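Long-range contact in formylmethanofuran--tetrahydromethanopterin formyltransferase (Methanosarcina barkeri, PDB 1M5S), which probably catalyses the reversible transfer of a formyl group from formylmethanofuran to tetrahydromethanopterin, an early step of methanogenesis from carbon dioxide: residues Y12-L24 with N154-F166. Numbering follows the deposited sequence.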
ATOM      1  N   TYR A  12      19.994   3.686 -29.270  1.00 31.57           N
ATOM      2  CA  TYR A  12      19.810   4.888 -28.453  1.00 37.10           C
ATOM      3  C   TYR A  12      18.338   5.264 -28.352  1.00 32.61           C
ATOM      4  O   TYR A  12      17.518   4.873 -29.194  1.00 35.65           O
ATOM      5  CB  TYR A  12      20.558   6.066 -29.085  1.00 34.46           C
ATOM      6  CG  TYR A  12      20.073   6.392 -30.503  1.00 33.92           C
ATOM      7  CD1 TYR A  12      20.559   5.662 -31.597  1.00 41.96           C
ATOM      8  CD2 TYR A  12      19.145   7.421 -30.710  1.00 42.40           C
ATOM      9  CE1 TYR A  12      20.107   5.953 -32.891  1.00 45.53           C
ATOM     10  CE2 TYR A  12      18.691   7.708 -32.004  1.00 50.05           C
ATOM     11  CZ  TYR A  12      19.171   6.974 -33.094  1.00 53.11           C
ATOM     12  OH  TYR A  12      18.724   7.248 -34.350  1.00 51.06           O
ATOM     13  N   ALA A  13      17.991   5.898 -27.237  1.00 31.61           N
ATOM     14  CA  ALA A  13      16.681   6.514 -27.076  1.00 31.21           C
ATOM     15  C   ALA A  13      16.697   7.912 -27.692  1.00 28.80           C
ATOM     16  O   ALA A  13      17.662   8.669 -27.527  1.00 32.52           O
ATOM     17  CB  ALA A  13      16.320   6.605 -25.604  1.00 35.32           C
ATOM     18  N   GLU A  14      15.600   8.252 -28.363  1.00 26.24           N
ATOM     19  CA  GLU A  14      15.425   9.551 -28.988  1.00 37.77           C
ATOM     20  C   GLU A  14      14.447  10.386 -28.168  1.00 32.47           C
ATOM     21  O   GLU A  14      13.243  10.099 -28.134  1.00 39.80           O
ATOM     22  CB  GLU A  14      14.894   9.364 -30.411  1.00 32.67           C
ATOM     23  CG  GLU A  14      14.572  10.656 -31.151  1.00 49.00           C
ATOM     24  CD  GLU A  14      15.183  10.708 -32.527  1.00 53.08           C
ATOM     25  OE1 GLU A  14      15.117   9.690 -33.247  1.00 50.81           O
ATOM     26  OE2 GLU A  14      15.757  11.759 -32.877  1.00 55.33           O
ATOM     27  N   ALA A  15      14.963  11.464 -27.581  1.00 37.01           N
ATOM     28  CA  ALA A  15      14.180  12.311 -26.692  1.00 29.38           C
ATOM     29  C   ALA A  15      13.915  13.718 -27.253  1.00 40.18           C
ATOM     30  O   ALA A  15      14.752  14.285 -27.970  1.00 38.72           O
ATOM     31  CB  ALA A  15      14.865  12.405 -25.340  1.00 25.19           C
ATOM     32  N   PHE A  16      12.783  14.296 -26.840  1.00 36.12           N
ATOM     33  CA  PHE A  16      12.319  15.607 -27.301  1.00 36.01           C
ATOM     34  C   PHE A  16      12.434  16.657 -26.191  1.00 40.84           C
ATOM     35  O   PHE A  16      12.415  16.324 -25.001  1.00 34.84           O
ATOM     36  CB  PHE A  16      10.865  15.505 -27.754  1.00 46.09           C
ATOM     37  CG  PHE A  16      10.610  14.383 -28.721  1.00 54.94           C
ATOM     38  CD1 PHE A  16      10.664  13.058 -28.300  1.00 57.43           C
ATOM     39  CD2 PHE A  16      10.328  14.650 -30.057  1.00 57.95           C
ATOM     40  CE1 PHE A  16      10.443  12.015 -29.196  1.00 64.19           C
ATOM     41  CE2 PHE A  16      10.102  13.611 -30.965  1.00 59.36           C
ATOM     42  CZ  PHE A  16      10.159  12.293 -30.534  1.00 61.14           C
ATOM     43  N   PRO A  17      12.575  17.943 -26.562  1.00 38.97           N
ATOM     44  CA  PRO A  17      12.490  18.986 -25.533  1.00 36.12           C
ATOM     45  C   PRO A  17      11.052  19.172 -25.034  1.00 25.72           C
ATOM     46  O   PRO A  17      10.081  18.925 -25.770  1.00 31.41           O
ATOM     47  CB  PRO A  17      13.023  20.232 -26.248  1.00 41.83           C
ATOM     48  CG  PRO A  17      12.667  19.997 -27.680  1.00 42.72           C
ATOM     49  CD  PRO A  17      12.853  18.513 -27.895  1.00 41.25           C
ATOM     50  N   ILE A  18      10.924  19.501 -23.753  1.00 34.16           N
ATOM     51  CA  ILE A  18       9.616  19.769 -23.162  1.00 31.03           C
ATOM     52  C   ILE A  18       9.751  20.760 -22.003  1.00 23.81           C
ATOM     53  O   ILE A  18      10.861  21.033 -21.536  1.00 27.63           O
ATOM     54  CB  ILE A  18       8.946  18.450 -22.681  1.00 33.00           C
ATOM     55  CG1 ILE A  18       7.441  18.661 -22.506  1.00 30.61           C
ATOM     56  CG2 ILE A  18       9.619  17.948 -21.407  1.00 27.13           C
ATOM     57  CD1 ILE A  18       6.606  17.400 -22.633  1.00 30.52           C
ATOM     58  N   LYS A  19       8.646  21.402 -21.640  1.00 29.88           N
ATOM     59  CA  LYS A  19       8.652  22.301 -20.496  1.00 27.48           C
ATOM     60  C   LYS A  19       8.246  21.519 -19.247  1.00 14.28           C
ATOM     61  O   LYS A  19       7.237  20.803 -19.253  1.00 28.19           O
ATOM     62  CB  LYS A  19       7.686  23.463 -20.735  1.00 24.68           C
ATOM     63  CG  LYS A  19       7.915  24.203 -22.047  1.00 37.77           C
ATOM     64  CD  LYS A  19       9.341  24.726 -22.149  1.00 28.84           C
ATOM     65  CE  LYS A  19       9.511  25.586 -23.387  1.00 51.83           C
ATOM     66  NZ  LYS A  19      10.802  26.318 -23.365  1.00 48.32           N
ATOM     67  N   ILE A  20       9.025  21.680 -18.179  1.00 29.43           N
ATOM     68  CA  ILE A  20       8.806  20.933 -16.941  1.00 29.22           C
ATOM     69  C   ILE A  20       8.698  21.870 -15.737  1.00 29.00           C
ATOM     70  O   ILE A  20       9.617  22.641 -15.463  1.00 31.99           O
ATOM     71  CB  ILE A  20       9.953  19.905 -16.679  1.00 16.71           C
ATOM     72  CG1 ILE A  20      10.030  18.880 -17.823  1.00 22.60           C
ATOM     73  CG2 ILE A  20       9.700  19.166 -15.367  1.00 25.16           C
ATOM     74  CD1 ILE A  20      11.178  17.906 -17.707  1.00 24.02           C
ATOM     75  N   ALA A  21       7.566  21.791 -15.034  1.00 30.89           N
ATOM     76  CA  ALA A  21       7.405  22.436 -13.728  1.00 25.47           C
ATOM     77  C   ALA A  21       7.549  21.406 -12.601  1.00 29.96           C
ATOM     78  O   ALA A  21       7.021  20.312 -12.703  1.00 25.01           O
ATOM     79  CB  ALA A  21       6.041  23.116 -13.646  1.00 25.40           C
ATOM     80  N   ARG A  22       8.406  21.706 -11.634  1.00 28.42           N
ATOM     81  CA  ARG A  22       8.617  20.909 -10.418  1.00 24.38           C
ATOM     82  C   ARG A  22       7.845  21.536  -9.253  1.00 27.33           C
ATOM     83  O   ARG A  22       7.915  22.753  -9.023  1.00 25.00           O
ATOM     84  CB  ARG A  22      10.110  20.884 -10.096  1.00 27.76           C
ATOM     85  CG  ARG A  22      10.548  19.665  -9.285  1.00 22.68           C
ATOM     86  CD  ARG A  22      11.821  19.942  -8.485  1.00 31.25           C
ATOM     87  NE  ARG A  22      12.551  18.731  -8.090  1.00 28.08           N
ATOM     88  CZ  ARG A  22      13.442  18.707  -7.090  1.00 36.51           C
ATOM     89  NH1 ARG A  22      13.713  19.816  -6.385  1.00 34.29           N
ATOM     90  NH2 ARG A  22      14.118  17.616  -6.711  1.00 34.73           N
ATOM     91  N   VAL A  23       7.048  20.703  -8.582  1.00 26.89           N
ATOM     92  CA  VAL A  23       6.234  21.105  -7.426  1.00 20.01           C
ATOM     93  C   VAL A  23       6.478  20.149  -6.248  1.00 28.70           C
ATOM     94  O   VAL A  23       6.466  18.934  -6.423  1.00 21.39           O
ATOM     95  CB  VAL A  23       4.709  21.074  -7.746  1.00 24.28           C
ATOM     96  CG1 VAL A  23       3.925  21.654  -6.592  1.00 28.27           C
ATOM     97  CG2 VAL A  23       4.422  21.822  -9.019  1.00 24.61           C
ATOM     98  N   LEU A  24       6.648  20.705  -5.049  1.00 24.17           N
ATOM     99  CA  LEU A  24       6.697  19.916  -3.821  1.00 29.23           C
ATOM    100  C   LEU A  24       5.351  19.967  -3.103  1.00 28.06           C
ATOM    101  O   LEU A  24       4.859  21.047  -2.773  1.00 25.57           O
ATOM    102  CB  LEU A  24       7.782  20.452  -2.887  1.00 24.67           C
ATOM    103  CG  LEU A  24       7.883  19.857  -1.482  1.00 21.05           C
ATOM    104  CD1 LEU A  24       8.203  18.377  -1.556  1.00 22.46           C
ATOM    105  CD2 LEU A  24       8.956  20.579  -0.711  1.00 23.54           C
ATOM    106  N   ASN A 154       5.231  31.162  -6.181  1.00 30.30           N
ATOM    107  CA  ASN A 154       5.627  30.751  -7.522  1.00 29.62           C
ATOM    108  C   ASN A 154       5.914  29.258  -7.617  1.00 30.42           C
ATOM    109  O   ASN A 154       6.335  28.629  -6.647  1.00 35.10           O
ATOM    110  CB  ASN A 154       6.882  31.519  -7.959  1.00 34.29           C
ATOM    111  CG  ASN A 154       6.579  32.937  -8.405  1.00 29.40           C
ATOM    112  OD1 ASN A 154       5.548  33.206  -9.029  1.00 32.48           O
ATOM    113  ND2 ASN A 154       7.499  33.849  -8.115  1.00 35.69           N
ATOM    114  N   ILE A 155       5.737  28.718  -8.817  1.00 28.56           N
ATOM    115  CA  ILE A 155       6.304  27.424  -9.174  1.00 34.48           C
ATOM    116  C   ILE A 155       7.207  27.564 -10.410  1.00 33.16           C
ATOM    117  O   ILE A 155       6.763  28.008 -11.475  1.00 36.09           O
ATOM    118  CB  ILE A 155       5.190  26.391  -9.446  1.00 31.64           C
ATOM    119  CG1 ILE A 155       4.550  25.970  -8.126  1.00 33.54           C
ATOM    120  CG2 ILE A 155       5.754  25.167 -10.160  1.00 31.40           C
ATOM    121  CD1 ILE A 155       3.079  25.778  -8.226  1.00 47.75           C
ATOM    122  N   GLY A 156       8.472  27.187 -10.248  1.00 32.27           N
ATOM    123  CA  GLY A 156       9.436  27.284 -11.329  1.00 32.83           C
ATOM    124  C   GLY A 156       9.270  26.232 -12.406  1.00 38.50           C
ATOM    125  O   GLY A 156       8.738  25.138 -12.167  1.00 27.72           O
ATOM    126  N   ALA A 157       9.766  26.560 -13.594  1.00 31.98           N
ATOM    127  CA  ALA A 157       9.723  25.666 -14.745  1.00 26.75           C
ATOM    128  C   ALA A 157      10.983  25.870 -15.583  1.00 34.96           C
ATOM    129  O   ALA A 157      11.645  26.905 -15.476  1.00 33.36           O
ATOM    130  CB  ALA A 157       8.473  25.943 -15.581  1.00 23.62           C
ATOM    131  N   ILE A 158      11.390  24.823 -16.297  1.00 33.45           N
ATOM    132  CA  ILE A 158      12.552  24.896 -17.179  1.00 32.00           C
ATOM    133  C   ILE A 158      12.291  24.172 -18.493  1.00 32.57           C
ATOM    134  O   ILE A 158      11.191  23.659 -18.730  1.00 33.67           O
ATOM    135  CB  ILE A 158      13.835  24.296 -16.524  1.00 33.29           C
ATOM    136  CG1 ILE A 158      13.539  22.920 -15.915  1.00 29.66           C
ATOM    137  CG2 ILE A 158      14.386  25.243 -15.470  1.00 32.11           C
ATOM    138  CD1 ILE A 158      14.051  21.771 -16.726  1.00 28.99           C
ATOM    139  N   ALA A 159      13.255  24.293 -19.404  1.00 38.51           N
ATOM    140  CA  ALA A 159      13.278  23.515 -20.640  1.00 35.79           C
ATOM    141  C   ALA A 159      13.930  22.170 -20.332  1.00 27.68           C
ATOM    142  O   ALA A 159      15.117  22.105 -19.979  1.00 36.39           O
ATOM    143  CB  ALA A 159      14.078  24.260 -21.718  1.00 38.09           C
ATOM    144  N   GLY A 160      13.104  21.130 -20.306  1.00 36.39           N
ATOM    145  CA  GLY A 160      13.586  19.812 -19.950  1.00 32.52           C
ATOM    146  C   GLY A 160      13.526  18.854 -21.114  1.00 40.04           C
ATOM    147  O   GLY A 160      13.476  19.264 -22.275  1.00 37.40           O
ATOM    148  N   ILE A 161      13.449  17.568 -20.792  1.00 33.93           N
ATOM    149  CA  ILE A 161      13.589  16.509 -21.778  1.00 32.02           C
ATOM    150  C   ILE A 161      12.523  15.449 -21.534  1.00 34.15           C
ATOM    151  O   ILE A 161      12.386  14.950 -20.428  1.00 25.12           O
ATOM    152  CB  ILE A 161      14.980  15.846 -21.674  1.00 34.57           C
ATOM    153  CG1 ILE A 161      16.080  16.912 -21.654  1.00 37.88           C
ATOM    154  CG2 ILE A 161      15.191  14.893 -22.832  1.00 35.13           C
ATOM    155  CD1 ILE A 161      17.434  16.386 -21.262  1.00 27.77           C
ATOM    156  N   ALA A 162      11.741  15.149 -22.561  1.00 24.96           N
ATOM    157  CA  ALA A 162      10.746  14.089 -22.485  1.00 31.60           C
ATOM    158  C   ALA A 162      11.089  12.973 -23.472  1.00 38.66           C
ATOM    159  O   ALA A 162      11.628  13.238 -24.545  1.00 35.59           O
ATOM    160  CB  ALA A 162       9.374  14.648 -22.793  1.00 31.67           C
ATOM    161  N   GLY A 163      10.849  11.724 -23.079  1.00 31.42           N
ATOM    162  CA  GLY A 163      10.948  10.629 -24.028  1.00 28.01           C
ATOM    163  C   GLY A 163      12.209   9.787 -23.966  1.00 28.50           C
ATOM    164  O   GLY A 163      12.403   8.927 -24.825  1.00 34.37           O
ATOM    165  N   GLY A 164      13.081  10.035 -22.987  1.00 23.53           N
ATOM    166  CA  GLY A 164      14.117   9.056 -22.666  1.00 26.66           C
ATOM    167  C   GLY A 164      13.484   7.710 -22.317  1.00 25.02           C
ATOM    168  O   GLY A 164      12.369   7.672 -21.793  1.00 23.40           O
ATOM    169  N   ASN A 165      14.103   6.603 -22.710  1.00 20.89           N
ATOM    170  CA  ASN A 165      13.448   5.311 -22.549  1.00 27.01           C
ATOM    171  C   ASN A 165      14.383   4.126 -22.735  1.00 27.35           C
ATOM    172  O   ASN A 165      15.515   4.283 -23.195  1.00 24.07           O
ATOM    173  CB  ASN A 165      12.262   5.193 -23.524  1.00 27.28           C
ATOM    174  CG  ASN A 165      12.699   4.952 -24.957  1.00 38.30           C
ATOM    175  OD1 ASN A 165      12.932   3.817 -25.364  1.00 32.74           O
ATOM    176  ND2 ASN A 165      12.798   6.022 -25.733  1.00 29.00           N
ATOM    177  N   PHE A 166      13.929   2.958 -22.286  1.00 24.30           N
ATOM    178  CA  PHE A 166      14.502   1.687 -22.716  1.00 18.14           C
ATOM    179  C   PHE A 166      13.422   0.606 -22.756  1.00 16.87           C
ATOM    180  O   PHE A 166      12.339   0.776 -22.188  1.00 19.79           O
ATOM    181  CB  PHE A 166      15.667   1.277 -21.801  1.00 20.23           C
ATOM    182  CG  PHE A 166      15.275   1.078 -20.359  1.00 17.88           C
ATOM    183  CD1 PHE A 166      14.857  -0.173 -19.903  1.00 22.49           C
ATOM    184  CD2 PHE A 166      15.329   2.138 -19.455  1.00 20.47           C
ATOM    185  CE1 PHE A 166      14.495  -0.362 -18.569  1.00 16.66           C
ATOM    186  CE2 PHE A 166      14.967   1.957 -18.120  1.00 22.06           C
ATOM    187  CZ  PHE A 166      14.548   0.702 -17.679  1.00 16.28           C
TER
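Phe16 to Ala21 of strand 12-26 pair antiparallel with Ala157 to Ala162 of strand 147-170, an antiparallel beta ladder within a larger sheet system, the N-to-C directions of these short segments lying 134° apart. Three hydrogen-bonded pairs, Phe16-Ala162, Ile18-Gly160 and Ile20-Ile158, alternate with non-hydrogen-bonded ones, where CA-H...O contacts fill in, as from Ala157 CA to Ile20 O. The long curved strands tie the N-terminal part of the chain to the proximal lobe of this alpha/beta sandwich. Ile18 and Gly160 exchange two backbone hydrogen bonds, Gly160 N to Ile18 O at 2.6 Å. Beyond the ladder the bonding fades to a weak bond from Arg22 N to Gly156 O (3.5 Å). Ile20 CD1 lies against the backbone of Gly160, 3.8 Å from its CA; a CB there would collide with this methyl. On the same face Ile18 lays CG2 on Ala162 CB at 3.6 Å; chi1 of -161° sends CG1 opposite the backbone N and tucks CG2 between N and the carbonyl carbon. The other face carries Ile161, and Ala21 near Ala157, roofed by Leu84 of helix 81-95. Ala15 CB touches Ile161 CG2 at 3.5 Å. At one end Ile155 CG2 meets Val23 CG2 at an oblique crossing. At the other, Asn165 turns its amide back to Gly163 O, which lies in the amide plane, while OD1 accepts from Gly280 N. A leucine in place of Asn165 would probably leave Gly163 O and Gly280 N without these mates and the backbone at Gly163 less firmly held. The same ND2 that bonds to Gly163 O at 3.1 Å also rests 3.6 Å from Ala13 CB.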